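Local coordinates for cytochrome cL (Hyphomicrobium denitrificans, PDB 2D0W), which carries electrons through a covalently held heme and probably serves as the electron acceptor for methanol dehydrogenase in periplasmic methanol oxidation, at residues Ile119-Ala131 / Lys142-Ala154. Residues are numbered along the deposited sequence; the frame is centred on the assembly and turned at random.
Sequences IAWIRHIQKDDVA and KNFKPFDIKAWEA. With ZN (zinc ion), chain F.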
# COMPACT_ATOMS: atom_id res chain seq x y z
N ILE A 119 2.00 0.91 0.14
CA ILE A 119 0.91 -0.08 0.33
C ILE A 119 0.97 -0.61 1.81
O ILE A 119 -0.05 -0.75 2.47
CB ILE A 119 1.04 -1.18 -0.71
CG1 ILE A 119 0.61 -0.67 -2.08
CG2 ILE A 119 0.25 -2.47 -0.32
CD1 ILE A 119 0.97 -1.60 -3.30
N ALA A 120 2.16 -0.87 2.33
CA ALA A 120 2.30 -1.33 3.74
C ALA A 120 1.69 -0.31 4.67
O ALA A 120 1.05 -0.68 5.67
CB ALA A 120 3.76 -1.56 4.12
N TRP A 121 1.88 0.97 4.37
CA TRP A 121 1.28 2.05 5.22
C TRP A 121 -0.23 2.01 5.12
O TRP A 121 -0.90 2.13 6.14
CB TRP A 121 1.73 3.47 4.82
CG TRP A 121 1.12 4.57 5.66
CD1 TRP A 121 0.29 5.60 5.24
CD2 TRP A 121 1.27 4.74 7.06
NE1 TRP A 121 -0.06 6.40 6.31
CE2 TRP A 121 0.54 5.89 7.44
CE3 TRP A 121 1.98 4.04 8.05
CZ2 TRP A 121 0.47 6.34 8.77
CZ3 TRP A 121 1.90 4.49 9.39
CH2 TRP A 121 1.15 5.63 9.72
N ILE A 122 -0.77 1.93 3.89
CA ILE A 122 -2.21 1.82 3.70
C ILE A 122 -2.81 0.65 4.48
O ILE A 122 -3.86 0.79 5.10
CB ILE A 122 -2.61 1.77 2.17
CG1 ILE A 122 -2.22 3.09 1.48
CG2 ILE A 122 -4.12 1.41 2.02
CD1 ILE A 122 -2.26 2.99 -0.08
N ARG A 123 -2.16 -0.51 4.46
CA ARG A 123 -2.64 -1.65 5.27
C ARG A 123 -2.58 -1.32 6.76
O ARG A 123 -3.49 -1.71 7.53
CB ARG A 123 -1.85 -2.93 4.99
CG ARG A 123 -1.88 -3.39 3.48
CD ARG A 123 -3.31 -3.39 2.99
NE ARG A 123 -3.36 -4.07 1.71
CZ ARG A 123 -4.40 -4.08 0.88
NH1 ARG A 123 -5.49 -3.42 1.17
NH2 ARG A 123 -4.30 -4.75 -0.25
N HIS A 124 -1.51 -0.64 7.17
CA HIS A 124 -1.29 -0.36 8.63
C HIS A 124 -2.34 0.56 9.31
O HIS A 124 -2.58 0.44 10.53
CB HIS A 124 0.11 0.24 8.87
CG HIS A 124 0.49 0.27 10.32
ND1 HIS A 124 0.83 -0.86 11.04
CD2 HIS A 124 0.61 1.31 11.19
CE1 HIS A 124 1.11 -0.52 12.29
NE2 HIS A 124 0.98 0.79 12.40
N ILE A 125 -2.89 1.49 8.53
CA ILE A 125 -3.89 2.47 8.99
C ILE A 125 -5.34 1.97 9.08
O ILE A 125 -6.22 2.71 9.57
CB ILE A 125 -3.83 3.83 8.15
CG1 ILE A 125 -4.08 3.64 6.64
CG2 ILE A 125 -2.49 4.59 8.39
CD1 ILE A 125 -3.85 4.94 5.81
N GLN A 126 -5.56 0.72 8.64
CA GLN A 126 -6.81 -0.02 8.83
C GLN A 126 -7.25 0.00 10.29
O GLN A 126 -6.47 -0.19 11.18
CB GLN A 126 -6.63 -1.48 8.39
CG GLN A 126 -7.90 -2.33 8.42
CD GLN A 126 -9.02 -1.77 7.54
OE1 GLN A 126 -10.20 -1.91 7.87
NE2 GLN A 126 -8.66 -1.15 6.42
N LYS A 127 -8.53 0.28 10.50
CA LYS A 127 -9.06 0.43 11.84
C LYS A 127 -10.36 -0.38 12.04
O LYS A 127 -10.92 -0.35 13.12
CB LYS A 127 -9.25 1.94 12.17
CG LYS A 127 -10.10 2.76 11.19
CD LYS A 127 -11.62 2.56 11.39
CE LYS A 127 -12.42 3.05 10.19
NZ LYS A 127 -13.87 2.62 10.10
N ASP A 128 -10.80 -1.09 11.00
CA ASP A 128 -11.91 -2.04 11.07
C ASP A 128 -11.37 -3.45 11.33
O ASP A 128 -10.16 -3.67 11.24
CB ASP A 128 -12.71 -2.05 9.76
CG ASP A 128 -13.61 -0.83 9.59
OD1 ASP A 128 -13.76 -0.02 10.52
OD2 ASP A 128 -14.17 -0.67 8.47
N ASP A 129 -12.26 -4.40 11.62
CA ASP A 129 -11.84 -5.79 11.92
C ASP A 129 -11.16 -6.42 10.70
O ASP A 129 -11.63 -6.27 9.57
CB ASP A 129 -13.02 -6.67 12.39
CG ASP A 129 -12.64 -8.16 12.51
OD1 ASP A 129 -13.02 -8.94 11.62
OD2 ASP A 129 -11.94 -8.55 13.48
N VAL A 130 -10.06 -7.13 10.93
CA VAL A 130 -9.30 -7.77 9.86
C VAL A 130 -9.36 -9.31 9.78
O VAL A 130 -8.57 -9.95 9.05
CB VAL A 130 -7.85 -7.36 9.96
CG1 VAL A 130 -7.73 -5.88 9.59
CG2 VAL A 130 -7.30 -7.64 11.44
N ALA A 131 -10.30 -9.92 10.48
CA ALA A 131 -10.38 -11.40 10.42
C ALA A 131 -10.62 -11.92 8.98
O ALA A 131 -10.15 -12.99 8.59
CB ALA A 131 -11.47 -11.90 11.38
N LYS A 142 -3.76 -12.44 13.70
CA LYS A 142 -3.56 -12.62 15.16
C LYS A 142 -2.89 -11.46 15.90
O LYS A 142 -3.11 -11.30 17.10
CB LYS A 142 -2.69 -13.87 15.42
CG LYS A 142 -3.37 -15.25 15.30
CD LYS A 142 -2.28 -16.35 15.41
CE LYS A 142 -2.78 -17.70 14.89
NZ LYS A 142 -1.70 -18.76 14.87
N ASN A 143 -2.06 -10.68 15.19
CA ASN A 143 -1.26 -9.60 15.80
C ASN A 143 -1.73 -8.16 15.45
O ASN A 143 -1.32 -7.19 16.08
CB ASN A 143 0.20 -9.74 15.36
CG ASN A 143 0.90 -10.88 16.04
OD1 ASN A 143 0.94 -10.96 17.28
ND2 ASN A 143 1.48 -11.76 15.25
N PHE A 144 -2.55 -8.04 14.41
CA PHE A 144 -2.99 -6.74 13.92
C PHE A 144 -3.94 -6.02 14.88
O PHE A 144 -4.96 -6.58 15.30
CB PHE A 144 -3.63 -6.86 12.51
CG PHE A 144 -3.89 -5.52 11.88
CD1 PHE A 144 -2.88 -4.87 11.16
CD2 PHE A 144 -5.09 -4.86 12.10
CE1 PHE A 144 -3.10 -3.60 10.60
CE2 PHE A 144 -5.32 -3.60 11.54
CZ PHE A 144 -4.33 -2.96 10.81
N LYS A 145 -3.60 -4.77 15.19
CA LYS A 145 -4.45 -3.91 16.03
C LYS A 145 -4.95 -2.70 15.22
O LYS A 145 -4.20 -2.17 14.41
CB LYS A 145 -3.68 -3.45 17.28
CG LYS A 145 -2.18 -3.31 17.08
CD LYS A 145 -1.78 -1.91 16.61
CE LYS A 145 -0.28 -1.69 16.56
NZ LYS A 145 0.38 -2.56 15.53
N PRO A 146 -6.20 -2.26 15.44
CA PRO A 146 -6.73 -1.13 14.69
C PRO A 146 -5.75 0.04 14.83
O PRO A 146 -5.19 0.22 15.93
CB PRO A 146 -8.06 -0.81 15.40
CG PRO A 146 -7.96 -1.50 16.77
CD PRO A 146 -7.18 -2.76 16.44
N PHE A 147 -5.52 0.83 13.76
CA PHE A 147 -4.50 1.90 13.83
C PHE A 147 -5.01 2.99 14.78
O PHE A 147 -6.15 3.37 14.68
CB PHE A 147 -4.23 2.49 12.45
CG PHE A 147 -3.21 3.63 12.43
CD1 PHE A 147 -3.63 4.95 12.16
CD2 PHE A 147 -1.84 3.39 12.62
CE1 PHE A 147 -2.73 6.01 12.13
CE2 PHE A 147 -0.91 4.44 12.59
CZ PHE A 147 -1.37 5.76 12.33
N ASP A 148 -4.15 3.47 15.66
CA ASP A 148 -4.41 4.59 16.55
C ASP A 148 -3.38 5.66 16.32
O ASP A 148 -2.23 5.50 16.74
CB ASP A 148 -4.28 4.16 18.02
CG ASP A 148 -4.61 5.29 18.98
OD1 ASP A 148 -5.04 6.40 18.52
OD2 ASP A 148 -4.47 5.07 20.19
N ILE A 149 -3.78 6.74 15.66
CA ILE A 149 -2.86 7.87 15.34
C ILE A 149 -2.17 8.48 16.58
O ILE A 149 -1.02 8.93 16.49
CB ILE A 149 -3.59 8.99 14.57
CG1 ILE A 149 -2.64 10.16 14.19
CG2 ILE A 149 -4.74 9.48 15.36
CD1 ILE A 149 -1.58 9.83 13.09
N LYS A 150 -2.87 8.48 17.71
CA LYS A 150 -2.35 8.99 18.98
C LYS A 150 -1.13 8.22 19.45
O LYS A 150 -0.07 8.84 19.71
CB LYS A 150 -3.42 8.97 20.06
CG LYS A 150 -4.59 9.92 19.78
CD LYS A 150 -5.66 9.78 20.91
CE LYS A 150 -6.26 8.34 20.95
NZ LYS A 150 -7.52 8.29 21.75
N ALA A 151 -1.24 6.90 19.49
CA ALA A 151 -0.13 6.00 19.78
C ALA A 151 1.00 6.10 18.77
O ALA A 151 2.16 6.04 19.16
CB ALA A 151 -0.60 4.54 19.87
N TRP A 152 0.64 6.22 17.49
CA TRP A 152 1.59 6.38 16.40
C TRP A 152 2.43 7.65 16.57
O TRP A 152 3.65 7.63 16.35
CB TRP A 152 0.85 6.46 15.06
CG TRP A 152 1.83 6.68 13.84
CD1 TRP A 152 2.03 7.85 13.12
CD2 TRP A 152 2.73 5.70 13.27
NE1 TRP A 152 2.99 7.64 12.14
CE2 TRP A 152 3.43 6.34 12.21
CE3 TRP A 152 3.00 4.36 13.53
CZ2 TRP A 152 4.38 5.67 11.43
CZ3 TRP A 152 3.95 3.68 12.76
CH2 TRP A 152 4.63 4.35 11.71
N GLU A 153 1.76 8.75 16.87
CA GLU A 153 2.43 10.05 17.09
C GLU A 153 3.26 10.08 18.38
O GLU A 153 4.24 10.80 18.44
CB GLU A 153 1.42 11.20 17.14
CG GLU A 153 0.49 11.41 15.90
CD GLU A 153 1.19 11.89 14.62
OE1 GLU A 153 0.49 12.43 13.71
OE2 GLU A 153 2.42 11.72 14.48
N ALA A 154 2.83 9.33 19.40
CA ALA A 154 3.52 9.30 20.69
C ALA A 154 4.72 8.35 20.75
O ALA A 154 5.75 8.67 21.34
CB ALA A 154 2.54 8.97 21.80
ZN ZN F . 1.57 12.66 11.75
O HOH W 1 -2.25 -0.92 12.77
O HOH W 2 -0.19 12.80 9.94
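Ile125 CG2 sits over the centre of one face of the Phe147 ring, a CH-pi contact, while Trp152 CD2 lies in plane at that ring's edge. Trp121 lays its CH2 corner on one face of the Trp152 indole, 3.5 Å from Trp152 CE2, the two six-membered rings inclined at 50°. Trp121, His124, Phe147 and Trp152 form an aromatic cluster that joins the C-terminal end of helix 112-124 in this cytochrome c to helix 149-161. Flat, broad rings suit the place because each can meet several neighbours: Phe147 CZ also touches Trp121 CH2 (3.6 Å), and Phe147 CD2 meets His124 CD2 (3.5 Å). Phe147 points its ring in among them because CG stands opposite the backbone N (chi1 179°). Replacing the ring by an alanine is likely to leave Ile125 CG2 without the face it covers and His124 CD2 and Trp121 CH2 without their neighbour. His124 ND1 and Trp152 NE1 bond to Glu43 OE2 and Glu52 OE2. Farther along, the branched Val130 offers both methyls to Phe144 CD2, CG2 the nearer at 3.6 Å, and Gln126 O meets the C-H edge of the Phe144 ring. A water lies within hydrogen-bonding distance of both His124 O and Lys145 O, linking the end of helix 112-124 to the loop before helix 149-161. The one direct hydrogen bond across the contact runs from Phe147 N to Gln126 O, 2.9 Å long with an N-H...O angle of 155°.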